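PDB 3E13: putative iron-uptake ABC transport system,periplasmic iron-binding protein from Campylobacter jejuni, which binds ferric iron in the periplasm and probably hands it to an ABC transporter of the inner membrane for uptake into the cell. Local coordinates for residues Leu64-Lys68 / Asp91-Trp96; Tyr122-Ala126 / Ala162-Val167. All coordinates share one frame; numbering follows the deposited sequence.

Contact 1: residues Leu64-Lys68 / Asp91-Trp96; sequences LTEAK and DKDKEW
Lys68 of helix 61-69 drives its ammonium group between two aspartates of the loop that leads into strand 97-109. Its CG stands anti to the backbone N (chi1 179°) and the extended chain carries the ammonium from the helix surface to the turn; a long aliphatic stem with a three-proton end suits lysine to meeting two carboxylates. Lys68 NZ donates to Asp91 OD1 at 2.9 Å, on the syn side of the carboxylate and close to its plane, and to Asp93 OD2 at 2.8 Å, through the anti lone pair; a further bond to Asp91 OD2 is weak.

Asp91 is occupied on both oxygens. Asp91 OD1 also accepts a hydrogen bond from Asp93 N (3.1 Å), from above the carboxylate plane, and Asp91 OD2 one from Glu95 N (2.9 Å) with its anti lone pair. The same carboxylate thus shapes the loop and receives the lysine, and its charge is probably stabilised by these donors.

Glu95 crosses Lys68 at about a right angle, its OE2 3.4 Å from Lys68 CG, and a water joins this oxygen to Lys68 O. Farther in, polarity gives way to apolar contact: Leu64 CB meets Trp96 CB at 3.8 Å, and Thr65 CG2 approaches the indole NE1 obliquely, while Thr65 OG1 is hydrogen-bonded to Ser62 O in the same helix.

Ser299 of helix 298-302 also touches Trp96. The loop combines a type I beta turn, Asp91 to Lys94, with an Asx turn at Asp91, here tied to a helix by a salt-bridge network.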
ATOM      1  N   LEU A  64       9.034   4.717  -2.034  1.00  8.57           N
ATOM      2  CA  LEU A  64       9.763   4.866  -3.274  1.00  7.91           C
ATOM      3  C   LEU A  64      10.307   6.263  -3.416  1.00  9.16           C
ATOM      4  O   LEU A  64      11.440   6.426  -3.822  1.00 10.13           O
ATOM      5  CB  LEU A  64       8.847   4.558  -4.486  1.00  7.43           C
ATOM      6  CG  LEU A  64       8.485   3.081  -4.532  1.00  7.92           C
ATOM      7  CD1 LEU A  64       7.214   2.934  -5.375  1.00 10.88           C
ATOM      8  CD2 LEU A  64       9.613   2.193  -5.099  1.00  9.90           C
ATOM      9  N   THR A  65       9.484   7.282  -3.153  1.00 10.45           N
ATOM     10  CA  THR A  65       9.973   8.659  -3.285  1.00 10.62           C
ATOM     11  C   THR A  65      11.052   8.977  -2.243  1.00 10.90           C
ATOM     12  O   THR A  65      11.986   9.757  -2.519  1.00 12.26           O
ATOM     13  CB  THR A  65       8.846   9.673  -3.245  1.00 13.25           C
ATOM     14  OG1 THR A  65       8.184   9.585  -1.998  1.00 16.23           O
ATOM     15  CG2 THR A  65       7.794   9.328  -4.192  1.00 11.69           C
ATOM     16  N   GLU A  66      10.917   8.442  -1.058  1.00 10.80           N
ATOM     17  CA  GLU A  66      11.966   8.629  -0.014  1.00 10.90           C
ATOM     18  C   GLU A  66      13.281   8.077  -0.542  1.00 10.67           C
ATOM     19  O   GLU A  66      14.329   8.730  -0.437  1.00 12.70           O
ATOM     20  CB  GLU A  66      11.641   7.897   1.293  1.00 11.92           C
ATOM     21  CG  GLU A  66      10.567   8.536   2.138  1.00 14.12           C
ATOM     22  CD  GLU A  66      10.181   7.736   3.357  1.00 18.74           C
ATOM     23  OE1 GLU A  66      10.160   8.365   4.460  1.00 24.82           O
ATOM     24  OE2 GLU A  66       9.900   6.499   3.274  1.00 15.43           O
ATOM     25  N   ALA A  67      13.237   6.865  -1.088  1.00  9.73           N
ATOM     26  CA  ALA A  67      14.425   6.249  -1.635  1.00 10.31           C
ATOM     27  C   ALA A  67      15.016   7.058  -2.788  1.00  9.62           C
ATOM     28  O   ALA A  67      16.221   7.290  -2.872  1.00 10.71           O
ATOM     29  CB  ALA A  67      14.138   4.787  -1.998  1.00 10.79           C
ATOM     30  N   LYS A  68      14.161   7.544  -3.674  1.00  9.45           N
ATOM     31  CA  LYS A  68      14.578   8.393  -4.737  1.00  9.25           C
ATOM     32  C   LYS A  68      15.298   9.632  -4.211  1.00 10.68           C
ATOM     33  O   LYS A  68      16.394   9.971  -4.678  1.00 10.22           O
ATOM     34  CB  LYS A  68      13.364   8.843  -5.570  1.00 10.27           C
ATOM     35  CG  LYS A  68      13.756   9.763  -6.707  1.00 10.48           C
ATOM     36  CD  LYS A  68      12.498  10.307  -7.411  1.00 10.92           C
ATOM     37  CE  LYS A  68      12.898  11.210  -8.539  1.00 11.66           C
ATOM     38  NZ  LYS A  68      11.766  11.965  -9.136  1.00 14.32           N
ATOM     39  N   ASP A  91       7.212   7.451 -12.028  1.00 10.08           N
ATOM     40  CA  ASP A  91       7.996   8.662 -11.833  1.00 10.24           C
ATOM     41  C   ASP A  91       8.260   9.368 -13.152  1.00 10.40           C
ATOM     42  O   ASP A  91       8.680   8.739 -14.116  1.00 11.06           O
ATOM     43  CB  ASP A  91       9.346   8.213 -11.269  1.00  9.93           C
ATOM     44  CG  ASP A  91      10.296   9.359 -10.906  1.00 10.74           C
ATOM     45  OD1 ASP A  91       9.850  10.499 -10.658  1.00 13.32           O
ATOM     46  OD2 ASP A  91      11.523   9.143 -10.787  1.00 11.11           O
ATOM     47  N   LYS A  92       8.069  10.693 -13.182  1.00 12.33           N
ATOM     48  CA  LYS A  92       8.439  11.461 -14.343  1.00 14.04           C
ATOM     49  C   LYS A  92       9.921  11.283 -14.655  1.00 14.10           C
ATOM     50  O   LYS A  92      10.313  11.266 -15.815  1.00 14.33           O
ATOM     51  CB  LYS A  92       8.062  12.929 -14.144  1.00 15.74           C
ATOM     52  CG  LYS A  92       8.859  13.641 -13.111  1.00 20.47           C
ATOM     53  CD  LYS A  92       8.574  15.157 -13.075  1.00 25.65           C
ATOM     54  CE  LYS A  92       9.652  15.872 -12.253  1.00 29.52           C
ATOM     55  NZ  LYS A  92       9.511  17.359 -12.353  1.00 35.27           N
ATOM     56  N   ASP A  93      10.726  11.101 -13.609  1.00 13.52           N
ATOM     57  CA  ASP A  93      12.170  10.924 -13.742  1.00 14.14           C
ATOM     58  C   ASP A  93      12.614   9.451 -13.871  1.00 13.37           C
ATOM     59  O   ASP A  93      13.834   9.160 -13.872  1.00 13.29           O
ATOM     60  CB  ASP A  93      12.889  11.574 -12.554  1.00 14.38           C
ATOM     61  CG  ASP A  93      12.607  13.050 -12.429  1.00 17.60           C
ATOM     62  OD1 ASP A  93      12.589  13.758 -13.475  1.00 18.46           O
ATOM     63  OD2 ASP A  93      12.347  13.589 -11.333  1.00 19.49           O
ATOM     64  N   LYS A  94      11.632   8.544 -14.017  1.00 11.85           N
ATOM     65  CA  LYS A  94      11.850   7.149 -14.382  1.00 11.66           C
ATOM     66  C   LYS A  94      12.591   6.324 -13.319  1.00 10.67           C
ATOM     67  O   LYS A  94      13.186   5.317 -13.644  1.00  9.79           O
ATOM     68  CB  LYS A  94      12.586   7.039 -15.711  1.00 12.25           C
ATOM     69  CG  LYS A  94      11.874   7.733 -16.871  1.00 16.17           C
ATOM     70  CD  LYS A  94      12.646   7.482 -18.138  1.00 21.34           C
ATOM     71  CE  LYS A  94      12.436   8.546 -19.197  1.00 25.78           C
ATOM     72  NZ  LYS A  94      13.496   8.303 -20.244  1.00 27.46           N
ATOM     73  N   GLU A  95      12.463   6.703 -12.060  1.00 10.43           N
ATOM     74  CA  GLU A  95      13.142   5.966 -10.991  1.00 10.09           C
ATOM     75  C   GLU A  95      12.232   5.032 -10.212  1.00  9.81           C
ATOM     76  O   GLU A  95      12.746   4.210  -9.468  1.00 10.07           O
ATOM     77  CB  GLU A  95      13.922   6.907 -10.041  1.00 10.50           C
ATOM     78  CG  GLU A  95      14.974   7.686 -10.799  1.00 10.13           C
ATOM     79  CD  GLU A  95      15.978   8.407  -9.910  1.00 14.53           C
ATOM     80  OE1 GLU A  95      16.790   9.183 -10.480  1.00 15.14           O
ATOM     81  OE2 GLU A  95      15.992   8.143  -8.690  1.00 14.49           O
ATOM     82  N   TRP A  96      10.911   5.134 -10.359  1.00  9.38           N
ATOM     83  CA  TRP A  96       9.996   4.240  -9.647  1.00  7.69           C
ATOM     84  C   TRP A  96       8.770   4.029 -10.515  1.00  7.05           C
ATOM     85  O   TRP A  96       8.443   4.886 -11.295  1.00  7.47           O
ATOM     86  CB  TRP A  96       9.595   4.723  -8.247  1.00  9.21           C
ATOM     87  CG  TRP A  96       8.983   6.059  -8.177  1.00  6.89           C
ATOM     88  CD1 TRP A  96       9.608   7.196  -7.815  1.00 10.87           C
ATOM     89  CD2 TRP A  96       7.624   6.425  -8.492  1.00 11.38           C
ATOM     90  NE1 TRP A  96       8.741   8.260  -7.885  1.00 12.66           N
ATOM     91  CE2 TRP A  96       7.515   7.816  -8.309  1.00 10.73           C
ATOM     92  CE3 TRP A  96       6.491   5.716  -8.894  1.00 12.33           C
ATOM     93  CZ2 TRP A  96       6.333   8.513  -8.542  1.00 12.01           C
ATOM     94  CZ3 TRP A  96       5.317   6.404  -9.121  1.00 11.87           C
ATOM     95  CH2 TRP A  96       5.244   7.780  -8.942  1.00  9.94           C
TER
HETATM   96  O   HOH W   1      17.695   8.324  -6.531  1.00 10.12           O

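Contact 2: residues Tyr122-Ala126 / Ala162-Val167; sequences YEDLA and AWAKGV
A tryptophan of helix 157-170 fastens this helix to residues 122-126, a bend whose first four residues have helical backbone angles, in the connection between strands 97-109 and 134-135 of the solute-binding fold. Trp163 suits the place because its indole offers one N-H and a broad apolar surface. With CG anti to the backbone N (chi1 -177°), the ring reaches across to the bend, and Trp163 NE1 donates to Tyr122 O at 2.8 Å. The oxygen lies in the ring plane, yet the donor stands well above the carbonyl plane. Leu125 N reaches the same oxygen from the opposite face, so two donors hold it.

Leu125 runs beside the indole, its CD1 4.1 Å from Trp163 CZ2, and its CB also touches Val167 CG2. Within the helix, Val167 CG2 sits over the centre of one face of the Trp163 ring, 3.5 Å above its plane. Leu147, Leu148 and Ile151 of helix 142-155 and Tyr312 of helix 305-315 add further contacts to Trp163.

Where the backbones come closest, small residues meet: the CA atoms of Ala126 and Gly166 are 4.1 Å apart, and glycine permits this because it has no side chain in the way. Ala126 CB rests 3.5 Å from Trp163 O and 3.8 Å from Trp163 CD1.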
ATOM      1  N   TYR A 122     -12.772  10.582   5.252  1.00  9.83           N
ATOM      2  CA  TYR A 122     -11.609  10.403   6.162  1.00  8.83           C
ATOM      3  C   TYR A 122     -11.765  11.270   7.369  1.00  9.48           C
ATOM      4  O   TYR A 122     -11.458  10.808   8.472  1.00  9.81           O
ATOM      5  CB  TYR A 122     -10.245  10.591   5.468  1.00  9.17           C
ATOM      6  CG  TYR A 122     -10.013   9.537   4.411  1.00  8.46           C
ATOM      7  CD1 TYR A 122     -10.113   9.847   3.068  1.00  9.97           C
ATOM      8  CD2 TYR A 122      -9.802   8.190   4.766  1.00  7.58           C
ATOM      9  CE1 TYR A 122      -9.951   8.862   2.079  1.00  9.04           C
ATOM     10  CE2 TYR A 122      -9.644   7.195   3.799  1.00  8.47           C
ATOM     11  CZ  TYR A 122      -9.690   7.557   2.439  1.00  7.99           C
ATOM     12  OH  TYR A 122      -9.625   6.594   1.503  1.00  7.49           O
ATOM     13  N   GLU A 123     -12.282  12.495   7.184  1.00 10.87           N
ATOM     14  CA  GLU A 123     -12.403  13.484   8.258  1.00 10.87           C
ATOM     15  C   GLU A 123     -13.233  12.936   9.410  1.00 11.90           C
ATOM     16  O   GLU A 123     -12.981  13.211  10.589  1.00 11.28           O
ATOM     17  CB  GLU A 123     -13.056  14.752   7.690  1.00 12.23           C
ATOM     18  CG  GLU A 123     -13.570  15.714   8.737  1.00 17.12           C
ATOM     19  CD  GLU A 123     -14.230  16.936   8.116  1.00 21.24           C
ATOM     20  OE1 GLU A 123     -14.751  16.848   6.982  1.00 25.09           O
ATOM     21  OE2 GLU A 123     -14.259  17.964   8.823  1.00 26.04           O
ATOM     22  N   ASP A 124     -14.212  12.127   9.075  1.00 10.93           N
ATOM     23  CA  ASP A 124     -15.153  11.640  10.069  1.00 11.47           C
ATOM     24  C   ASP A 124     -14.484  10.706  11.095  1.00 11.90           C
ATOM     25  O   ASP A 124     -14.960  10.559  12.216  1.00 10.95           O
ATOM     26  CB  ASP A 124     -16.321  10.945   9.379  1.00 12.24           C
ATOM     27  CG  ASP A 124     -17.130  11.861   8.506  1.00 11.92           C
ATOM     28  OD1 ASP A 124     -17.250  13.065   8.860  1.00 12.07           O
ATOM     29  OD2 ASP A 124     -17.718  11.451   7.440  1.00 10.60           O
ATOM     30  N   LEU A 125     -13.397  10.026  10.704  1.00 10.79           N
ATOM     31  CA  LEU A 125     -12.682   9.156  11.649  1.00 10.57           C
ATOM     32  C   LEU A 125     -12.203   9.885  12.897  1.00 12.08           C
ATOM     33  O   LEU A 125     -11.953   9.238  13.928  1.00 12.51           O
ATOM     34  CB  LEU A 125     -11.472   8.522  10.998  1.00 10.01           C
ATOM     35  CG  LEU A 125     -11.799   7.538   9.873  1.00 10.04           C
ATOM     36  CD1 LEU A 125     -10.541   7.358   9.017  1.00 10.02           C
ATOM     37  CD2 LEU A 125     -12.208   6.225  10.472  1.00 10.16           C
ATOM     38  N   ALA A 126     -12.034  11.198  12.788  1.00 11.91           N
ATOM     39  CA  ALA A 126     -11.486  12.052  13.856  1.00 12.81           C
ATOM     40  C   ALA A 126     -12.585  12.748  14.708  1.00 14.58           C
ATOM     41  O   ALA A 126     -12.269  13.466  15.670  1.00 14.74           O
ATOM     42  CB  ALA A 126     -10.564  13.078  13.258  1.00 12.43           C
ATOM     43  N   ALA A 162      -5.288  18.197  13.068  1.00 10.29           N
ATOM     44  CA  ALA A 162      -6.526  17.963  13.787  1.00 11.57           C
ATOM     45  C   ALA A 162      -7.050  16.521  13.584  1.00 11.41           C
ATOM     46  O   ALA A 162      -7.554  15.897  14.526  1.00 11.53           O
ATOM     47  CB  ALA A 162      -7.535  18.959  13.385  1.00 12.60           C
ATOM     48  N   TRP A 163      -6.925  16.030  12.353  1.00 12.46           N
ATOM     49  CA  TRP A 163      -7.301  14.656  12.030  1.00 12.25           C
ATOM     50  C   TRP A 163      -6.485  13.645  12.802  1.00 12.08           C
ATOM     51  O   TRP A 163      -7.060  12.757  13.437  1.00 11.99           O
ATOM     52  CB  TRP A 163      -7.153  14.405  10.542  1.00 11.27           C
ATOM     53  CG  TRP A 163      -7.590  13.045  10.135  1.00 10.92           C
ATOM     54  CD1 TRP A 163      -8.874  12.627   9.854  1.00  9.97           C
ATOM     55  CD2 TRP A 163      -6.752  11.934   9.907  1.00 11.40           C
ATOM     56  NE1 TRP A 163      -8.872  11.308   9.482  1.00 11.33           N
ATOM     57  CE2 TRP A 163      -7.579  10.845   9.510  1.00 12.62           C
ATOM     58  CE3 TRP A 163      -5.369  11.707  10.045  1.00 10.32           C
ATOM     59  CZ2 TRP A 163      -7.052   9.588   9.206  1.00 11.05           C
ATOM     60  CZ3 TRP A 163      -4.868  10.457   9.757  1.00 12.19           C
ATOM     61  CH2 TRP A 163      -5.696   9.417   9.354  1.00 13.08           C
ATOM     62  N   ALA A 164      -5.179  13.818  12.801  1.00 11.21           N
ATOM     63  CA  ALA A 164      -4.271  12.899  13.487  1.00 10.47           C
ATOM     64  C   ALA A 164      -4.575  12.851  14.991  1.00 12.11           C
ATOM     65  O   ALA A 164      -4.648  11.780  15.575  1.00 11.76           O
ATOM     66  CB  ALA A 164      -2.828  13.261  13.210  1.00 11.00           C
ATOM     67  N   LYS A 165      -4.795  14.026  15.581  1.00 12.51           N
ATOM     68  CA  LYS A 165      -5.117  14.139  16.989  1.00 13.05           C
ATOM     69  C   LYS A 165      -6.419  13.448  17.348  1.00 13.62           C
ATOM     70  O   LYS A 165      -6.479  12.682  18.337  1.00 13.35           O
ATOM     71  CB  LYS A 165      -5.108  15.623  17.406  1.00 14.96           C
ATOM     72  CG  LYS A 165      -5.518  15.896  18.856  1.00 17.43           C
ATOM     73  CD  LYS A 165      -5.397  17.392  19.204  1.00 24.08           C
ATOM     74  CE  LYS A 165      -5.869  17.679  20.657  1.00 25.85           C
ATOM     75  NZ  LYS A 165      -6.470  19.027  20.817  1.00 33.42           N
ATOM     76  N   GLY A 166      -7.444  13.645  16.513  1.00 12.41           N
ATOM     77  CA  GLY A 166      -8.730  13.059  16.764  1.00 12.88           C
ATOM     78  C   GLY A 166      -8.723  11.551  16.587  1.00 12.18           C
ATOM     79  O   GLY A 166      -9.318  10.816  17.358  1.00 13.35           O
ATOM     80  N   VAL A 167      -8.081  11.067  15.526  1.00 11.79           N
ATOM     81  CA  VAL A 167      -7.902   9.640  15.325  1.00 12.20           C
ATOM     82  C   VAL A 167      -7.211   8.996  16.530  1.00 12.15           C
ATOM     83  O   VAL A 167      -7.696   7.985  17.067  1.00 12.86           O
ATOM     84  CB  VAL A 167      -7.126   9.377  14.034  1.00 11.99           C
ATOM     85  CG1 VAL A 167      -6.664   7.930  13.961  1.00 14.65           C
ATOM     86  CG2 VAL A 167      -8.044   9.702  12.824  1.00 12.88           C
TER

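Overall arrangement
Contact 1 is complete before the chain reaches contact 2; their centres are about 30 Å apart and their nearest atoms about 16 Å. Strand 97-109 connects them: contact 1 holds the loop that enters it, contact 2 the connection that follows it. Both pin loops to helices, 61-69 in one case and 157-170 in the other. The ferric ion, bound by His11, Tyr12, Tyr143, Tyr199 and Tyr200, is about 13 Å from the Leu64 side chain, while the side chain of Trp163 is about 10 Å from that of Tyr143. In this family such a strand is consistent with a connection between the two lobes around the iron cleft, so the contacts probably fall in different lobes.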